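Local coordinates for protein response regulator aspartate phosphatase H (Bacillus subtilis, PDB 3Q15) that dephosphorylates the sporulation phosphotransferase Spo0F and also acts on the competence regulator ComA, helping to separate sporulation and competence in time, at residues I164-L168 and S184-I188; S178-I182 and L211-N217; L225-N230 and H244-A248; L264-S268 and F283-G287. All blocks are in the same frame, centred on the assembly; numbering follows the deposited sequence.

How the contacts relate
The four contacts join antiparallel helices along the tetratricopeptide array, in each case helices that follow each other in the chain; contacts 2, 3 and 4 each belong to one predicted repeat, whereas contact 1 lies between two. Contacts 3 and 4 have centres about 13 Å apart, with Phe245 of contact 3 packing on Gly266 and Leu267 of contact 4. Contacts 1 and 2 share helix 178-194 and touch through Leu168 and Thr181. Contacts 1, 3 and 4 are buried; contact 2, at a helix end, is partly buried. Branched aliphatic side chains dominate contacts 1 and 2, whereas aromatic faces covered by methyl groups in CH-pi contacts mark 3 and 4. No hydrogen bond crosses any of the four.

Contact 1: residues I164-L168 and S184-I188; sequences ILQAL and SLFVI
Leu168 sends its two methyl groups to different targets on the facing helix: CD1 rests on Ser184 CB, while CD2 meets Ile188 CD1 at 3.5 Å, tighter than usual for two carbons, with the side chains crossing at about a right angle. Leu165 comes to the same methyl from its own CD2, again nearly perpendicular, so that Ile188 CD1 meets two leucines of one helix from directions about a right angle apart. One turn back from Leu168, Ile164 divides its branches in a similar way. Its CG1, swung opposite the backbone N (chi1 -161°), lies 3.6 Å from Val187 CG1, and its CG2 lies 3.7 Å from Ile188 CG1. The pairing is that of adjacent helices in a tetratricopeptide array, here the second helix of the predicted second repeat against helix 178-194, antiparallel at 156° with segment axes 9.8 Å apart. That spacing is filled by the branched side chains. Ser184 adds its CB to the apolar surface, while its hydroxyl is hydrogen-bonded to Arg180 O within its own helix; Ile164 CD1 passes the OG at 3.9 Å. Phe145 of helix 137-153 touches both Ile164 and Ser184, and at the margin Leu165 packs on Tyr378 of the second subunit.

Contact 2: residues S178-I182 and L211-N217; sequences SIRTI and LAMDIQN. With SO4 (sulfate ion), chain F.
Ser178 turns its hydroxyl into an apolar neighbourhood: OG lies 3.5 Å from Ile215 CG2 and also close to that residue's CD1, without a hydrogen bond across the contact. The two segments belong to the antiparallel helix pair of the predicted third tetratricopeptide repeat, meeting where helix 178-194 begins and helix 198-214 ends. That end is a Schellman motif, with Gln216 at positive phi and Asn217 N bonded back to Ala212 O, and the chain then turns directly into the next helix, whose Phe220 N is capped by Asn217 OD1. Before the turn, Ile215 takes a chi1 of 58°, which sets CG1 between its backbone N and carbonyl carbon and carries CD1 to within 3.8 Å of Ile182 CD1. Leu211 points CD2 into the angle between Thr181 and Ile182; its 3.5 Å approach to Thr181 CG2 is tight, while Ile182 crosses it obliquely through CG1. Ile182 CD1 also reaches Ala212 CB, and Phe220 of helix 218-235 packs against both residues. Arg180 faces another way, gripping a sulfate, probably from the crystallisation liquor, edge-on with two N-H groups; Glu142 also pairs with this guanidinium as a salt bridge. The straighter sulfate bond runs from Arg180 NH2 to sulfate O3, 3.0 Å long with an angle of 170° at the hydrogen.

Contact 3: residues L225-N230 and H244-A248; sequences LLNIAN and HFQKA
With CG opposite the carbonyl carbon in both His244 (chi1 -71°) and Phe245 (chi1 -83°), two consecutive rings settle to either side of the Ala229 methyl, Phe245 against the methyl itself and His244 beside Ile228. The Phe245 ring lies flat over the Ala229 methyl, a CH-pi contact in which CB stands 3.5 Å from the centroid and almost on the ring normal. At the rim of that ring sit Leu226 CD1 and Asn230 OD1, the latter 3.3 Å from CZ with the amide plane turned steeply against the ring. Ile228 CG2 covers one face of the His244 imidazole, 3.7 Å from its centroid and displaced toward the rim, while His244 ND1 is hydrogen-bonded to Met240 O. Small residues let the backbones approach: Ala229 and His244 have CA atoms only 5.0 Å apart, and Ala248 CB fits against Leu225 CB at 3.9 Å. An alanine in place of Phe245 would probably open a gap over the Ala229 methyl and leave Leu226 CD1 without its ring-edge neighbour. These are the two antiparallel helices of the predicted fourth tetratricopeptide repeat. Helix 198-214 packs on Leu225 and Ile228, and helix 260-273 closes over Phe245 through Leu267 and Thr270.

Contact 4: residues L264-S268 and F283-G287; sequences LFGLS and FIEEG
Leu267 sets one methyl squarely over the ring of Phe283, CD2 lying 3.7 Å from the centroid and 5° off the ring normal, a CH-pi contact within the antiparallel helical hairpin of the predicted fifth tetratricopeptide repeat. The side chain gets there because its CG stands opposite the backbone N (chi1 -176°). Leu264 reaches the same ring less directly, its CD2 approaching CD1 of Phe283 obliquely at 4.0 Å. The close side of the joint depends on small residues: Gly287 has no side chain to hold off Leu264, and their CA atoms come within 5.8 Å. Ser268, also small, lies against Phe283 CB and Ile284 CG1, and Ile284 in turn touches Phe303 of helix 299-310. The solvent side, by contrast, is carried by Glu286, which is partly exposed. Its extended chain lays CG 3.6 Å from Leu264 CD1, while its carboxylate turns from the apolar joint to form a salt bridge with Arg253 of helix 238-255, a residue that also touches Leu264 and Phe283. A serine substituted for Phe283 would probably leave Leu267 CD2 without the aromatic face it covers and expose more of Leu264 to solvent. The buried hydroxyl is satisfied within its own helix, Ser268 OG donating to Leu264 O at 2.7 Å, an oxygen that also accepts from Ser268 N.

Contact 1: residues I164-L168 and S184-I188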
# COMPACT_ATOMS: atom_id res chain seq x y z
N ILE A 164 7.68 -2.41 -7.37
CA ILE A 164 8.29 -3.09 -8.51
C ILE A 164 9.16 -2.14 -9.33
O ILE A 164 10.13 -2.55 -9.96
CB ILE A 164 7.24 -3.76 -9.42
CG1 ILE A 164 7.90 -4.81 -10.30
CG2 ILE A 164 6.51 -2.71 -10.27
CD1 ILE A 164 8.63 -5.88 -9.53
N LEU A 165 8.81 -0.85 -9.31
CA LEU A 165 9.61 0.14 -10.02
C LEU A 165 10.95 0.39 -9.32
O LEU A 165 11.92 0.79 -9.96
CB LEU A 165 8.83 1.45 -10.17
CG LEU A 165 7.67 1.46 -11.17
CD1 LEU A 165 6.97 2.81 -11.16
CD2 LEU A 165 8.15 1.12 -12.58
N GLN A 166 11.00 0.14 -8.02
CA GLN A 166 12.26 0.26 -7.28
C GLN A 166 13.14 -0.95 -7.55
O GLN A 166 14.36 -0.83 -7.65
CB GLN A 166 12.01 0.40 -5.78
CG GLN A 166 11.29 1.68 -5.39
CD GLN A 166 11.28 1.90 -3.90
OE1 GLN A 166 10.26 1.71 -3.24
NE2 GLN A 166 12.42 2.31 -3.35
N ALA A 167 12.52 -2.11 -7.67
CA ALA A 167 13.24 -3.33 -8.01
C ALA A 167 13.87 -3.22 -9.40
O ALA A 167 15.08 -3.41 -9.56
CB ALA A 167 12.32 -4.53 -7.94
N LEU A 168 13.05 -2.89 -10.39
CA LEU A 168 13.49 -2.79 -11.78
C LEU A 168 14.64 -1.79 -11.96
O LEU A 168 15.54 -2.01 -12.77
CB LEU A 168 12.33 -2.42 -12.70
CG LEU A 168 12.65 -2.38 -14.19
CD1 LEU A 168 13.02 -3.77 -14.70
CD2 LEU A 168 11.48 -1.81 -14.97
N SER A 184 10.26 -8.57 -13.76
CA SER A 184 9.82 -7.26 -13.30
C SER A 184 8.94 -6.58 -14.34
O SER A 184 7.97 -5.90 -14.00
CB SER A 184 11.01 -6.37 -12.94
OG SER A 184 11.69 -6.87 -11.81
N LEU A 185 9.28 -6.78 -15.61
CA LEU A 185 8.47 -6.25 -16.70
C LEU A 185 7.10 -6.92 -16.73
O LEU A 185 6.09 -6.25 -16.94
CB LEU A 185 9.20 -6.43 -18.04
CG LEU A 185 10.50 -5.62 -18.17
CD1 LEU A 185 11.30 -6.05 -19.39
CD2 LEU A 185 10.19 -4.13 -18.23
N PHE A 186 7.08 -8.23 -16.53
CA PHE A 186 5.82 -8.96 -16.44
C PHE A 186 4.94 -8.43 -15.32
O PHE A 186 3.73 -8.27 -15.48
CB PHE A 186 6.05 -10.47 -16.26
CG PHE A 186 6.59 -11.15 -17.48
CD1 PHE A 186 6.61 -10.50 -18.70
CD2 PHE A 186 7.08 -12.45 -17.41
CE1 PHE A 186 7.11 -11.13 -19.84
CE2 PHE A 186 7.58 -13.08 -18.54
CZ PHE A 186 7.59 -12.41 -19.75
N VAL A 187 5.55 -8.15 -14.17
CA VAL A 187 4.82 -7.63 -13.03
C VAL A 187 4.23 -6.26 -13.34
O VAL A 187 3.07 -5.98 -13.04
CB VAL A 187 5.69 -7.55 -11.77
CG1 VAL A 187 4.96 -6.82 -10.65
CG2 VAL A 187 6.09 -8.95 -11.33
N ILE A 188 5.02 -5.40 -13.98
CA ILE A 188 4.56 -4.08 -14.36
C ILE A 188 3.38 -4.17 -15.33
O ILE A 188 2.37 -3.48 -15.17
CB ILE A 188 5.69 -3.25 -15.00
CG1 ILE A 188 6.82 -3.05 -13.99
CG2 ILE A 188 5.16 -1.91 -15.49
CD1 ILE A 188 8.05 -2.38 -14.58

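Contact 2: residues S178-I182 and L211-N217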
# COMPACT_ATOMS: atom_id res chain seq x y z
N SER A 178 19.15 -10.19 -15.89
CA SER A 178 18.15 -10.07 -16.96
C SER A 178 16.86 -10.81 -16.62
O SER A 178 15.77 -10.32 -16.89
CB SER A 178 18.72 -10.58 -18.29
OG SER A 178 19.20 -11.91 -18.17
N ILE A 179 16.99 -11.99 -16.01
CA ILE A 179 15.83 -12.77 -15.61
C ILE A 179 14.89 -11.96 -14.71
O ILE A 179 13.69 -11.87 -14.97
CB ILE A 179 16.24 -14.07 -14.89
CG1 ILE A 179 16.99 -14.99 -15.85
CG2 ILE A 179 15.02 -14.77 -14.31
CD1 ILE A 179 16.22 -15.31 -17.12
N ARG A 180 15.44 -11.37 -13.65
CA ARG A 180 14.66 -10.55 -12.74
C ARG A 180 14.06 -9.35 -13.46
O ARG A 180 12.99 -8.86 -13.10
CB ARG A 180 15.50 -10.08 -11.55
CG ARG A 180 15.56 -11.06 -10.39
CD ARG A 180 14.21 -11.19 -9.70
NE ARG A 180 14.30 -11.92 -8.44
CZ ARG A 180 13.61 -13.02 -8.15
NH1 ARG A 180 12.77 -13.53 -9.03
NH2 ARG A 180 13.77 -13.61 -6.97
N THR A 181 14.77 -8.87 -14.48
CA THR A 181 14.33 -7.72 -15.26
C THR A 181 13.09 -8.08 -16.06
O THR A 181 12.13 -7.32 -16.12
CB THR A 181 15.44 -7.23 -16.22
OG1 THR A 181 16.57 -6.80 -15.46
CG2 THR A 181 14.95 -6.08 -17.08
N ILE A 182 13.12 -9.26 -16.68
CA ILE A 182 11.99 -9.75 -17.44
C ILE A 182 10.79 -9.98 -16.52
O ILE A 182 9.68 -9.55 -16.83
CB ILE A 182 12.34 -11.05 -18.18
CG1 ILE A 182 13.38 -10.77 -19.27
CG2 ILE A 182 11.09 -11.67 -18.78
CD1 ILE A 182 13.91 -12.01 -19.95
N LEU A 211 14.48 -8.60 -24.60
CA LEU A 211 15.51 -8.99 -23.64
C LEU A 211 15.64 -10.51 -23.60
O LEU A 211 16.75 -11.05 -23.61
CB LEU A 211 15.17 -8.44 -22.25
CG LEU A 211 16.22 -8.65 -21.17
CD1 LEU A 211 17.56 -8.06 -21.59
CD2 LEU A 211 15.75 -8.03 -19.86
N ALA A 212 14.50 -11.20 -23.57
CA ALA A 212 14.47 -12.66 -23.51
C ALA A 212 15.13 -13.31 -24.73
O ALA A 212 15.74 -14.37 -24.61
CB ALA A 212 13.03 -13.14 -23.37
N MET A 213 14.99 -12.67 -25.89
CA MET A 213 15.61 -13.19 -27.11
C MET A 213 17.12 -12.95 -27.13
O MET A 213 17.88 -13.75 -27.67
CB MET A 213 14.95 -12.60 -28.36
CG MET A 213 13.70 -13.36 -28.80
SD MET A 213 13.03 -12.76 -30.35
CE MET A 213 11.84 -14.04 -30.73
N ASP A 214 17.55 -11.83 -26.54
CA ASP A 214 18.97 -11.54 -26.44
C ASP A 214 19.69 -12.60 -25.61
O ASP A 214 20.72 -13.13 -26.02
CB ASP A 214 19.20 -10.15 -25.83
CG ASP A 214 18.91 -9.02 -26.81
OD1 ASP A 214 18.19 -8.08 -26.44
OD2 ASP A 214 19.42 -9.08 -27.95
N ILE A 215 19.13 -12.94 -24.45
CA ILE A 215 19.73 -13.94 -23.58
C ILE A 215 19.41 -15.36 -24.04
O ILE A 215 19.76 -16.33 -23.36
CB ILE A 215 19.29 -13.76 -22.12
CG1 ILE A 215 17.76 -13.84 -22.01
CG2 ILE A 215 19.79 -12.44 -21.56
CD1 ILE A 215 17.25 -13.62 -20.61
N GLN A 216 18.74 -15.47 -25.18
CA GLN A 216 18.36 -16.76 -25.74
C GLN A 216 17.72 -17.69 -24.71
O GLN A 216 18.15 -18.83 -24.54
CB GLN A 216 19.56 -17.45 -26.40
CG GLN A 216 20.03 -16.76 -27.68
CD GLN A 216 21.24 -17.44 -28.31
OE1 GLN A 216 21.95 -18.20 -27.65
NE2 GLN A 216 21.47 -17.16 -29.59
N ASN A 217 16.70 -17.19 -24.02
CA ASN A 217 15.93 -18.00 -23.08
C ASN A 217 14.58 -18.36 -23.69
O ASN A 217 13.68 -17.53 -23.75
CB ASN A 217 15.75 -17.27 -21.75
CG ASN A 217 15.11 -18.14 -20.69
OD1 ASN A 217 14.05 -18.72 -20.90
ND2 ASN A 217 15.76 -18.23 -19.53
S SO4 F . 11.77 -16.77 -7.55
O1 SO4 F . 12.61 -16.62 -8.73
O2 SO4 F . 11.41 -18.17 -7.38
O3 SO4 F . 12.49 -16.31 -6.36
O4 SO4 F . 10.55 -15.97 -7.72

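Contact 3: residues L225-N230 and H244-A248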
# COMPACT_ATOMS: atom_id res chain seq x y z
N LEU A 225 5.79 -13.92 -25.57
CA LEU A 225 4.94 -13.94 -26.75
C LEU A 225 3.49 -14.22 -26.36
O LEU A 225 2.56 -13.63 -26.91
CB LEU A 225 5.43 -15.00 -27.74
CG LEU A 225 6.74 -14.70 -28.48
CD1 LEU A 225 7.25 -15.93 -29.20
CD2 LEU A 225 6.54 -13.55 -29.47
N LEU A 226 3.31 -15.11 -25.39
CA LEU A 226 1.99 -15.41 -24.86
C LEU A 226 1.39 -14.18 -24.19
O LEU A 226 0.22 -13.86 -24.40
CB LEU A 226 2.08 -16.56 -23.85
CG LEU A 226 0.81 -16.90 -23.08
CD1 LEU A 226 -0.33 -17.23 -24.04
CD2 LEU A 226 1.07 -18.05 -22.14
N ASN A 227 2.20 -13.51 -23.38
CA ASN A 227 1.75 -12.30 -22.69
C ASN A 227 1.37 -11.20 -23.67
O ASN A 227 0.37 -10.50 -23.47
CB ASN A 227 2.82 -11.82 -21.71
CG ASN A 227 2.94 -12.72 -20.50
OD1 ASN A 227 2.07 -13.55 -20.25
ND2 ASN A 227 4.01 -12.56 -19.73
N ILE A 228 2.15 -11.05 -24.73
CA ILE A 228 1.84 -10.10 -25.79
C ILE A 228 0.50 -10.45 -26.45
O ILE A 228 -0.34 -9.58 -26.66
CB ILE A 228 2.95 -10.05 -26.85
CG1 ILE A 228 4.25 -9.52 -26.23
CG2 ILE A 228 2.53 -9.17 -28.02
CD1 ILE A 228 5.42 -9.54 -27.17
N ALA A 229 0.32 -11.73 -26.76
CA ALA A 229 -0.92 -12.20 -27.38
C ALA A 229 -2.15 -11.93 -26.50
O ALA A 229 -3.17 -11.44 -26.98
CB ALA A 229 -0.82 -13.68 -27.71
N ASN A 230 -2.04 -12.25 -25.21
CA ASN A 230 -3.14 -11.97 -24.29
C ASN A 230 -3.41 -10.47 -24.21
O ASN A 230 -4.56 -10.04 -24.07
CB ASN A 230 -2.84 -12.52 -22.89
CG ASN A 230 -3.02 -14.02 -22.81
OD1 ASN A 230 -3.92 -14.58 -23.43
ND2 ASN A 230 -2.16 -14.68 -22.04
N HIS A 244 0.45 -13.68 -32.48
CA HIS A 244 1.40 -13.94 -31.41
C HIS A 244 1.13 -15.26 -30.71
O HIS A 244 2.07 -15.96 -30.32
CB HIS A 244 1.44 -12.77 -30.42
CG HIS A 244 2.10 -11.54 -30.99
ND1 HIS A 244 1.44 -10.67 -31.82
CD2 HIS A 244 3.36 -11.07 -30.86
CE1 HIS A 244 2.26 -9.69 -32.17
NE2 HIS A 244 3.43 -9.91 -31.60
N PHE A 245 -0.14 -15.63 -30.55
CA PHE A 245 -0.47 -16.93 -29.99
C PHE A 245 0.24 -18.03 -30.77
O PHE A 245 0.86 -18.92 -30.19
CB PHE A 245 -1.99 -17.18 -29.98
CG PHE A 245 -2.70 -16.58 -28.80
CD1 PHE A 245 -2.32 -16.90 -27.50
CD2 PHE A 245 -3.76 -15.71 -28.99
CE1 PHE A 245 -2.98 -16.35 -26.41
CE2 PHE A 245 -4.42 -15.16 -27.90
CZ PHE A 245 -4.04 -15.48 -26.61
N GLN A 246 0.17 -17.94 -32.09
CA GLN A 246 0.79 -18.95 -32.95
C GLN A 246 2.31 -18.91 -32.88
O GLN A 246 2.97 -19.95 -33.00
CB GLN A 246 0.29 -18.82 -34.39
CG GLN A 246 -1.21 -19.07 -34.50
CD GLN A 246 -1.74 -18.96 -35.91
OE1 GLN A 246 -1.09 -18.40 -36.80
NE2 GLN A 246 -2.93 -19.51 -36.14
N LYS A 247 2.88 -17.73 -32.66
CA LYS A 247 4.31 -17.61 -32.43
C LYS A 247 4.69 -18.31 -31.13
O LYS A 247 5.67 -19.05 -31.07
CB LYS A 247 4.74 -16.15 -32.39
CG LYS A 247 4.75 -15.47 -33.75
CD LYS A 247 5.27 -14.05 -33.66
CE LYS A 247 5.42 -13.42 -35.03
NZ LYS A 247 6.35 -14.21 -35.89
N ALA A 248 3.91 -18.07 -30.08
CA ALA A 248 4.13 -18.73 -28.79
C ALA A 248 3.93 -20.23 -28.93
O ALA A 248 4.67 -21.02 -28.33
CB ALA A 248 3.20 -18.16 -27.74

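Contact 4: residues L264-S268 and F283-G287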
# COMPACT_ATOMS: atom_id res chain seq x y z
N LEU A 264 -2.67 -22.79 -26.04
CA LEU A 264 -3.79 -23.24 -26.86
C LEU A 264 -5.15 -22.76 -26.35
O LEU A 264 -6.11 -22.66 -27.12
CB LEU A 264 -3.76 -24.76 -27.01
CG LEU A 264 -2.57 -25.32 -27.80
CD1 LEU A 264 -2.61 -26.84 -27.86
CD2 LEU A 264 -2.54 -24.73 -29.20
N PHE A 265 -5.25 -22.47 -25.05
CA PHE A 265 -6.51 -21.96 -24.52
C PHE A 265 -6.73 -20.50 -24.92
O PHE A 265 -7.85 -20.11 -25.25
CB PHE A 265 -6.58 -22.10 -23.00
CG PHE A 265 -7.76 -21.40 -22.38
CD1 PHE A 265 -9.01 -21.98 -22.40
CD2 PHE A 265 -7.61 -20.15 -21.81
CE1 PHE A 265 -10.10 -21.34 -21.86
CE2 PHE A 265 -8.71 -19.50 -21.25
CZ PHE A 265 -9.95 -20.09 -21.28
N GLY A 266 -5.67 -19.71 -24.89
CA GLY A 266 -5.74 -18.33 -25.33
C GLY A 266 -6.10 -18.27 -26.80
O GLY A 266 -7.00 -17.53 -27.20
N LEU A 267 -5.39 -19.06 -27.60
CA LEU A 267 -5.66 -19.13 -29.02
C LEU A 267 -7.11 -19.52 -29.29
O LEU A 267 -7.80 -18.88 -30.08
CB LEU A 267 -4.70 -20.13 -29.68
CG LEU A 267 -4.77 -20.28 -31.21
CD1 LEU A 267 -4.70 -18.93 -31.90
CD2 LEU A 267 -3.65 -21.19 -31.70
N SER A 268 -7.58 -20.56 -28.61
CA SER A 268 -8.94 -21.06 -28.80
C SER A 268 -9.99 -20.02 -28.40
O SER A 268 -10.91 -19.73 -29.17
CB SER A 268 -9.16 -22.35 -28.01
OG SER A 268 -8.33 -23.39 -28.50
N PHE A 283 -7.87 -26.55 -31.90
CA PHE A 283 -6.85 -26.29 -30.90
C PHE A 283 -7.35 -26.65 -29.50
O PHE A 283 -6.55 -26.95 -28.61
CB PHE A 283 -6.37 -24.83 -30.96
CG PHE A 283 -5.72 -24.47 -32.27
CD1 PHE A 283 -4.50 -25.02 -32.63
CD2 PHE A 283 -6.32 -23.57 -33.14
CE1 PHE A 283 -3.89 -24.69 -33.83
CE2 PHE A 283 -5.72 -23.24 -34.34
CZ PHE A 283 -4.51 -23.79 -34.69
N ILE A 284 -8.66 -26.63 -29.32
CA ILE A 284 -9.26 -27.06 -28.06
C ILE A 284 -9.02 -28.55 -27.83
O ILE A 284 -8.57 -28.95 -26.76
CB ILE A 284 -10.77 -26.80 -28.03
CG1 ILE A 284 -11.06 -25.30 -28.07
CG2 ILE A 284 -11.39 -27.42 -26.79
CD1 ILE A 284 -12.52 -24.96 -28.19
N GLU A 285 -9.33 -29.36 -28.83
CA GLU A 285 -9.10 -30.79 -28.74
C GLU A 285 -7.61 -31.09 -28.59
O GLU A 285 -7.22 -32.04 -27.92
CB GLU A 285 -9.67 -31.53 -29.96
CG GLU A 285 -11.19 -31.54 -30.03
CD GLU A 285 -11.71 -32.41 -31.17
OE1 GLU A 285 -12.90 -32.78 -31.13
OE2 GLU A 285 -10.93 -32.71 -32.09
N GLU A 286 -6.79 -30.26 -29.22
CA GLU A 286 -5.34 -30.44 -29.15
C GLU A 286 -4.84 -30.18 -27.73
O GLU A 286 -3.99 -30.91 -27.23
CB GLU A 286 -4.63 -29.51 -30.14
CG GLU A 286 -3.12 -29.63 -30.13
CD GLU A 286 -2.44 -28.74 -31.16
OE1 GLU A 286 -1.27 -28.35 -30.92
OE2 GLU A 286 -3.06 -28.43 -32.20
N GLY A 287 -5.37 -29.14 -27.10
CA GLY A 287 -4.98 -28.79 -25.74
C GLY A 287 -5.41 -29.82 -24.72
O GLY A 287 -4.71 -30.08 -23.74